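Local coordinates for probable thiol peroxidase (Aquifex aeolicus, PDB 2YZH), which probably reduces hydrogen peroxide and organic hydroperoxides to water and alcohols at the expense of thioredoxin, protecting the cell against oxidative stress, at residues G24-V32 with E39-D47; E64-A75 with F96-V105. All coordinates share one frame; numbering follows the deposited sequence.

Contact 1: residues G24-V32 with E39-D47; sequences GDRAPEAVV and EKIVGGAKD
Ala30 and Val32 face Val42 and Lys40 as hydrogen-bonded pairs of an antiparallel hairpin, with Val31 and Ile41 as the non-hydrogen-bonded pair between them. Four backbone bonds join the strands: Val42 N reaches Ala30 O at 3.0 Å, for instance, and Ala30 N returns to Val42 O at 2.8 Å. Past the strand end, Gly44 N still finds Ala27 O at 2.9 Å, but from 44° above the carbonyl plane. Gly43 suits this departure because a beta carbon there would strike Pro28 O.

Beta-branched Val31, Val32, Ile41 and Val42 suit extended strands and give methyls to both faces. On one, small Ala30 leaves room for Val42 CG2, 3.6 Å from Ala30 CB, and Val32, which also packs on Ala108, crosses Val42 at about a right angle. On the other, Val31 and Ile41 lie side by side, Val31 CG2 a tight 3.4 Å from Ile41 CD1.

Glu29 adds a water-mediated link. With CG anti to the carbonyl carbon (chi1 -68°), its extended chain passes Gly44 and brings CD 3.9 Å from Ile41 CG2, while OE2 accepts a hydrogen bond from a water that also donates to Gly43 O. An alanine here would probably leave that water without its carboxylate acceptor and Ile41 CG2 with less cover. Glu29 OE2 also lies close to Glu29 OE2 of the second subunit, and such like charges may raise the carboxylate pKa. Backbone bonds thus fix the pairing, while Glu29 and Val31, which packs on Lys118 of the second subunit, lie at the subunit boundary.

Contact 2: residues E64-A75 with F96-V105; sequences ETETKKFNEIMA and FCESFNIQNV
Glu64 slides past Phe96 in the opposite direction, its CG 3.5 Å from Phe96 CE1, and carries its carboxylate on to Phe100, where Glu64 OE2 lies 3.2 Å from Phe100 CZ. There the carboxylate and ring planes stand 58° apart. The extended glutamate lets its aliphatic part pack on Phe96 while its carboxylate ends beside the Phe100 ring. Phe96 CE1 in turn sits over one face of the Phe100 ring, offset toward the rim. About one turn on from Glu64, Thr67 comes to the edge of Phe96, Thr67 CG2 3.7 Å from Phe96 CE2; its hydroxyl is hydrogen-bonded to Cys63 O, and the methyl is the part given to the ring.

Lys68 crosses Phe100 at about a right angle. Its NZ makes a weak hydrogen bond to Phe100 O (3.0 Å), where its charge probably complements the C-terminal end of helix 90-100, although the exact course of the lysine chain is doubtful.

Asn71 holds the loop beyond. Its CG is anti to the backbone N (chi1 -175°), which sends OD1 across to accept Asn104 N at 2.8 Å in the carbonyl plane and, weakly, Val105 N. Asn104 ND2 replies to the backbone O of Asn71 at 3.0 Å. The two side chains cross at about a right angle, yet their amide planes are only 21° apart. Asn71 ND2 donates to a water that also bridges Asn101 O and Gln103 N, so one asparagine serves both polarities of the turn.

Helix 61-73 thus packs on the end of helix 90-100 and the loop after it, in a thioredoxin-fold peroxiredoxin of the atypical 2-Cys (Tpx) type: the first helix carries the predicted peroxidatic Cys63, the second its predicted disulfide partner Cys97, and that disulfide is not formed here.

How the contacts relate
The two contacts come in series along the chain, contact 1 closing before contact 2 opens, and both belong to the same thioredoxin-like fold. Their centres are 22 Å apart and their nearest atoms about 7 Å, so they do not touch. Contact 1 is the hairpin of strands 30-34 and 39-42 at one margin of the seven-stranded mixed sheet; contact 2 sets helix 61-73 against the end of helix 90-100 and the loop after it. Strand 106-109 connects them: it follows directly on that loop and lies beside strand 30-34. The hairpin reaches toward the second subunit, whereas contact 2 meets no other chain and joins the two helices that carry the predicted redox cysteines.

Contact 1: residues G24-V32 with E39-D47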
# COMPACT_ATOMS: atom_id res chain seq x y z
N GLY D 24 8.29 20.85 -16.33
CA GLY D 24 9.44 20.31 -17.04
C GLY D 24 9.71 18.85 -16.72
O GLY D 24 10.34 18.14 -17.51
N ASP D 25 9.24 18.40 -15.55
CA ASP D 25 9.44 17.00 -15.15
C ASP D 25 8.60 16.07 -16.02
O ASP D 25 7.56 16.48 -16.54
CB ASP D 25 9.02 16.77 -13.69
CG ASP D 25 9.97 17.39 -12.69
OD1 ASP D 25 11.11 17.73 -13.06
OD2 ASP D 25 9.56 17.53 -11.51
N ARG D 26 9.04 14.83 -16.18
CA ARG D 26 8.26 13.87 -16.94
C ARG D 26 7.03 13.59 -16.08
O ARG D 26 7.14 13.47 -14.86
CB ARG D 26 9.04 12.57 -17.16
CG ARG D 26 10.21 12.70 -18.12
CD ARG D 26 10.76 11.34 -18.54
NE ARG D 26 11.81 11.48 -19.55
CZ ARG D 26 12.41 10.45 -20.14
NH1 ARG D 26 12.08 9.21 -19.82
NH2 ARG D 26 13.35 10.67 -21.06
N ALA D 27 5.85 13.50 -16.71
CA ALA D 27 4.63 13.23 -15.96
C ALA D 27 4.52 11.73 -15.70
O ALA D 27 4.45 10.94 -16.63
CB ALA D 27 3.41 13.70 -16.77
N PRO D 28 4.50 11.33 -14.41
CA PRO D 28 4.40 9.90 -14.08
C PRO D 28 3.10 9.30 -14.59
O PRO D 28 2.09 10.00 -14.70
CB PRO D 28 4.46 9.90 -12.54
CG PRO D 28 5.26 11.14 -12.23
CD PRO D 28 4.66 12.15 -13.20
N GLU D 29 3.12 8.01 -14.91
CA GLU D 29 1.90 7.35 -15.35
C GLU D 29 1.15 6.87 -14.12
O GLU D 29 1.75 6.42 -13.15
CB GLU D 29 2.20 6.16 -16.27
CG GLU D 29 2.77 6.58 -17.62
CD GLU D 29 2.79 5.46 -18.63
OE1 GLU D 29 2.71 4.28 -18.23
OE2 GLU D 29 2.91 5.76 -19.84
N ALA D 30 -0.17 6.99 -14.17
CA ALA D 30 -1.01 6.56 -13.08
C ALA D 30 -2.08 5.64 -13.66
O ALA D 30 -2.79 6.02 -14.59
CB ALA D 30 -1.66 7.76 -12.40
N VAL D 31 -2.17 4.43 -13.11
CA VAL D 31 -3.15 3.46 -13.57
C VAL D 31 -4.38 3.63 -12.69
O VAL D 31 -4.38 3.21 -11.53
CB VAL D 31 -2.60 2.03 -13.43
CG1 VAL D 31 -3.65 1.03 -13.92
CG2 VAL D 31 -1.31 1.89 -14.22
N VAL D 32 -5.41 4.25 -13.25
CA VAL D 32 -6.64 4.51 -12.52
C VAL D 32 -7.82 3.69 -13.05
O VAL D 32 -7.75 3.11 -14.14
CB VAL D 32 -6.97 6.03 -12.55
CG1 VAL D 32 -5.92 6.80 -11.77
CG2 VAL D 32 -7.01 6.53 -14.00
N GLU D 39 -9.54 -0.01 -16.60
CA GLU D 39 -8.39 0.78 -16.19
C GLU D 39 -7.94 1.72 -17.29
O GLU D 39 -7.95 1.37 -18.48
CB GLU D 39 -7.22 -0.13 -15.78
CG GLU D 39 -7.56 -1.04 -14.61
CD GLU D 39 -6.34 -1.73 -14.03
OE1 GLU D 39 -5.38 -1.99 -14.79
OE2 GLU D 39 -6.35 -2.03 -12.81
N LYS D 40 -7.57 2.93 -16.90
CA LYS D 40 -7.12 3.95 -17.83
C LYS D 40 -5.77 4.44 -17.34
O LYS D 40 -5.53 4.46 -16.13
CB LYS D 40 -8.11 5.12 -17.86
CG LYS D 40 -7.63 6.32 -18.66
CD LYS D 40 -8.62 7.48 -18.59
CE LYS D 40 -8.11 8.68 -19.38
NZ LYS D 40 -8.99 9.86 -19.23
N ILE D 41 -4.90 4.81 -18.27
CA ILE D 41 -3.60 5.33 -17.91
C ILE D 41 -3.59 6.84 -18.14
O ILE D 41 -3.92 7.30 -19.23
CB ILE D 41 -2.48 4.74 -18.79
CG1 ILE D 41 -2.49 3.21 -18.72
CG2 ILE D 41 -1.13 5.33 -18.37
CD1 ILE D 41 -2.44 2.65 -17.33
N VAL D 42 -3.25 7.61 -17.11
CA VAL D 42 -3.16 9.06 -17.26
C VAL D 42 -1.69 9.39 -17.04
O VAL D 42 -0.98 8.66 -16.33
CB VAL D 42 -4.03 9.82 -16.23
CG1 VAL D 42 -5.49 9.46 -16.44
CG2 VAL D 42 -3.59 9.52 -14.82
N GLY D 43 -1.21 10.46 -17.65
CA GLY D 43 0.19 10.82 -17.51
C GLY D 43 1.00 10.25 -18.66
O GLY D 43 0.43 9.71 -19.62
N GLY D 44 2.32 10.34 -18.58
CA GLY D 44 3.16 9.84 -19.65
C GLY D 44 2.91 10.68 -20.89
O GLY D 44 2.18 11.67 -20.84
N ALA D 45 3.51 10.29 -22.01
CA ALA D 45 3.34 11.05 -23.24
C ALA D 45 2.24 10.48 -24.14
O ALA D 45 2.25 9.29 -24.46
CB ALA D 45 4.66 11.09 -24.01
N LYS D 46 1.29 11.33 -24.51
CA LYS D 46 0.19 10.94 -25.40
C LYS D 46 0.10 11.99 -26.50
O LYS D 46 0.57 13.11 -26.33
CB LYS D 46 -1.13 10.90 -24.63
CG LYS D 46 -1.22 9.87 -23.52
CD LYS D 46 -2.63 9.85 -22.94
CE LYS D 46 -2.80 8.76 -21.90
NZ LYS D 46 -4.22 8.66 -21.48
N ASP D 47 -0.51 11.64 -27.63
CA ASP D 47 -0.64 12.59 -28.73
C ASP D 47 -1.82 13.52 -28.45
O ASP D 47 -2.65 13.78 -29.33
CB ASP D 47 -0.87 11.85 -30.05
CG ASP D 47 -0.90 12.77 -31.26
OD1 ASP D 47 -1.31 12.31 -32.35
OD2 ASP D 47 -0.50 13.96 -31.14
O HOH W 1 0.63 7.45 -21.40

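Contact 2: residues E64-A75 with F96-V105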
# COMPACT_ATOMS: atom_id res chain seq x y z
N GLU D 64 -17.54 18.49 -5.79
CA GLU D 64 -18.64 18.35 -6.75
C GLU D 64 -18.75 19.62 -7.57
O GLU D 64 -18.92 19.57 -8.79
CB GLU D 64 -19.96 18.08 -6.02
CG GLU D 64 -20.03 16.70 -5.39
CD GLU D 64 -21.32 16.46 -4.64
OE1 GLU D 64 -21.52 15.32 -4.14
OE2 GLU D 64 -22.14 17.40 -4.53
N THR D 65 -18.65 20.77 -6.90
CA THR D 65 -18.72 22.07 -7.55
C THR D 65 -17.56 22.25 -8.52
O THR D 65 -17.75 22.75 -9.64
CB THR D 65 -18.68 23.21 -6.50
OG1 THR D 65 -19.89 23.19 -5.73
CG2 THR D 65 -18.53 24.56 -7.18
N GLU D 66 -16.37 21.86 -8.09
CA GLU D 66 -15.19 22.00 -8.94
C GLU D 66 -15.34 21.15 -10.20
O GLU D 66 -15.07 21.62 -11.31
CB GLU D 66 -13.94 21.54 -8.18
CG GLU D 66 -12.65 21.88 -8.91
CD GLU D 66 -11.43 21.19 -8.32
OE1 GLU D 66 -11.44 20.89 -7.11
OE2 GLU D 66 -10.47 20.96 -9.07
N THR D 67 -15.78 19.91 -10.03
CA THR D 67 -15.96 18.99 -11.15
C THR D 67 -17.02 19.47 -12.14
O THR D 67 -16.85 19.35 -13.36
CB THR D 67 -16.31 17.58 -10.66
OG1 THR D 67 -15.31 17.14 -9.73
CG2 THR D 67 -16.37 16.60 -11.83
N LYS D 68 -18.13 19.99 -11.63
CA LYS D 68 -19.18 20.49 -12.52
C LYS D 68 -18.68 21.68 -13.31
O LYS D 68 -18.96 21.81 -14.50
CB LYS D 68 -20.43 20.91 -11.72
CG LYS D 68 -21.23 19.75 -11.15
CD LYS D 68 -21.56 18.72 -12.23
CE LYS D 68 -22.50 19.26 -13.30
NZ LYS D 68 -23.93 19.27 -12.86
N LYS D 69 -17.91 22.55 -12.65
CA LYS D 69 -17.38 23.74 -13.28
C LYS D 69 -16.39 23.39 -14.39
O LYS D 69 -16.40 24.01 -15.46
CB LYS D 69 -16.73 24.65 -12.23
CG LYS D 69 -16.57 26.10 -12.67
CD LYS D 69 -16.30 27.03 -11.49
CE LYS D 69 -17.43 27.00 -10.47
NZ LYS D 69 -17.19 27.89 -9.29
N PHE D 70 -15.52 22.41 -14.15
CA PHE D 70 -14.56 22.01 -15.17
C PHE D 70 -15.28 21.31 -16.32
O PHE D 70 -14.89 21.44 -17.47
CB PHE D 70 -13.49 21.09 -14.58
CG PHE D 70 -12.28 21.83 -14.08
CD1 PHE D 70 -11.52 22.61 -14.96
CD2 PHE D 70 -11.90 21.76 -12.75
CE1 PHE D 70 -10.40 23.31 -14.50
CE2 PHE D 70 -10.78 22.45 -12.29
CZ PHE D 70 -10.03 23.23 -13.17
N ASN D 71 -16.33 20.56 -16.00
CA ASN D 71 -17.10 19.87 -17.03
C ASN D 71 -17.71 20.90 -17.98
O ASN D 71 -17.76 20.69 -19.19
CB ASN D 71 -18.21 19.03 -16.38
CG ASN D 71 -18.97 18.19 -17.40
OD1 ASN D 71 -18.41 17.30 -18.03
ND2 ASN D 71 -20.26 18.49 -17.56
N GLU D 72 -18.16 22.01 -17.41
CA GLU D 72 -18.76 23.09 -18.19
C GLU D 72 -17.79 23.81 -19.12
O GLU D 72 -18.02 23.91 -20.32
CB GLU D 72 -19.38 24.13 -17.25
CG GLU D 72 -20.65 23.70 -16.56
CD GLU D 72 -21.07 24.69 -15.48
OE1 GLU D 72 -21.07 25.91 -15.76
OE2 GLU D 72 -21.40 24.24 -14.36
N ILE D 73 -16.70 24.32 -18.55
CA ILE D 73 -15.70 25.07 -19.31
C ILE D 73 -14.86 24.29 -20.31
O ILE D 73 -14.24 24.88 -21.19
CB ILE D 73 -14.75 25.84 -18.36
CG1 ILE D 73 -14.03 24.87 -17.43
CG2 ILE D 73 -15.54 26.86 -17.55
CD1 ILE D 73 -13.11 25.55 -16.44
N MET D 74 -14.83 22.97 -20.18
CA MET D 74 -14.05 22.15 -21.11
C MET D 74 -14.97 21.55 -22.18
O MET D 74 -14.52 20.83 -23.06
CB MET D 74 -13.34 21.01 -20.37
CG MET D 74 -12.35 21.45 -19.30
SD MET D 74 -11.03 22.51 -19.90
CE MET D 74 -9.95 21.33 -20.69
N ALA D 75 -16.26 21.86 -22.09
CA ALA D 75 -17.25 21.35 -23.04
C ALA D 75 -16.87 21.56 -24.50
O ALA D 75 -16.61 22.68 -24.93
CB ALA D 75 -18.61 21.98 -22.76
N PHE D 96 -22.02 9.59 -8.82
CA PHE D 96 -21.80 11.02 -8.97
C PHE D 96 -22.11 11.45 -10.40
O PHE D 96 -22.91 12.36 -10.63
CB PHE D 96 -20.35 11.39 -8.65
CG PHE D 96 -20.02 12.82 -8.97
CD1 PHE D 96 -20.49 13.85 -8.17
CD2 PHE D 96 -19.25 13.13 -10.09
CE1 PHE D 96 -20.21 15.19 -8.49
CE2 PHE D 96 -18.97 14.46 -10.41
CZ PHE D 96 -19.45 15.49 -9.61
N CYS D 97 -21.45 10.81 -11.36
CA CYS D 97 -21.66 11.13 -12.77
C CYS D 97 -23.12 11.05 -13.16
O CYS D 97 -23.62 11.89 -13.90
CB CYS D 97 -20.84 10.19 -13.65
SG CYS D 97 -19.08 10.44 -13.53
N GLU D 98 -23.80 10.03 -12.65
CA GLU D 98 -25.21 9.85 -12.96
C GLU D 98 -26.06 10.99 -12.40
O GLU D 98 -26.97 11.48 -13.07
CB GLU D 98 -25.70 8.51 -12.39
CG GLU D 98 -25.02 7.30 -13.02
CD GLU D 98 -25.61 5.98 -12.55
OE1 GLU D 98 -26.84 5.80 -12.66
OE2 GLU D 98 -24.84 5.11 -12.08
N SER D 99 -25.74 11.44 -11.19
CA SER D 99 -26.48 12.52 -10.56
C SER D 99 -26.14 13.91 -11.09
O SER D 99 -27.00 14.79 -11.13
CB SER D 99 -26.26 12.50 -9.04
OG SER D 99 -26.71 11.29 -8.47
N PHE D 100 -24.89 14.11 -11.50
CA PHE D 100 -24.47 15.41 -12.01
C PHE D 100 -24.28 15.48 -13.52
O PHE D 100 -23.81 16.49 -14.05
CB PHE D 100 -23.16 15.85 -11.33
CG PHE D 100 -23.35 16.30 -9.90
CD1 PHE D 100 -23.69 15.40 -8.91
CD2 PHE D 100 -23.18 17.64 -9.56
CE1 PHE D 100 -23.87 15.81 -7.59
CE2 PHE D 100 -23.35 18.07 -8.24
CZ PHE D 100 -23.70 17.15 -7.26
N ASN D 101 -24.65 14.41 -14.21
CA ASN D 101 -24.53 14.35 -15.67
C ASN D 101 -23.20 14.87 -16.19
O ASN D 101 -23.15 15.84 -16.96
CB ASN D 101 -25.68 15.13 -16.32
CG ASN D 101 -25.66 15.02 -17.83
OD1 ASN D 101 -25.73 13.92 -18.39
ND2 ASN D 101 -25.57 16.16 -18.51
N ILE D 102 -22.11 14.24 -15.79
CA ILE D 102 -20.78 14.65 -16.23
C ILE D 102 -20.43 13.87 -17.50
O ILE D 102 -20.21 12.66 -17.45
CB ILE D 102 -19.72 14.35 -15.15
CG1 ILE D 102 -20.08 15.10 -13.86
CG2 ILE D 102 -18.34 14.78 -15.63
CD1 ILE D 102 -20.05 16.61 -14.01
N GLN D 103 -20.38 14.56 -18.63
CA GLN D 103 -20.09 13.92 -19.91
C GLN D 103 -18.87 14.47 -20.64
O GLN D 103 -18.33 13.80 -21.53
CB GLN D 103 -21.30 14.03 -20.84
CG GLN D 103 -22.62 13.58 -20.24
CD GLN D 103 -22.66 12.10 -19.93
OE1 GLN D 103 -22.38 11.27 -20.79
NE2 GLN D 103 -23.02 11.76 -18.70
N ASN D 104 -18.44 15.67 -20.29
CA ASN D 104 -17.30 16.29 -20.98
C ASN D 104 -15.94 15.94 -20.40
O ASN D 104 -14.92 16.18 -21.04
CB ASN D 104 -17.48 17.80 -21.01
CG ASN D 104 -18.78 18.20 -21.67
OD1 ASN D 104 -19.09 17.75 -22.78
ND2 ASN D 104 -19.55 19.06 -21.01
N VAL D 105 -15.92 15.40 -19.19
CA VAL D 105 -14.67 15.01 -18.57
C VAL D 105 -14.82 13.60 -18.02
O VAL D 105 -15.93 13.10 -17.86
CB VAL D 105 -14.27 15.97 -17.41
CG1 VAL D 105 -14.11 17.38 -17.95
CG2 VAL D 105 -15.31 15.93 -16.32
O HOH W 2 -22.10 16.85 -19.14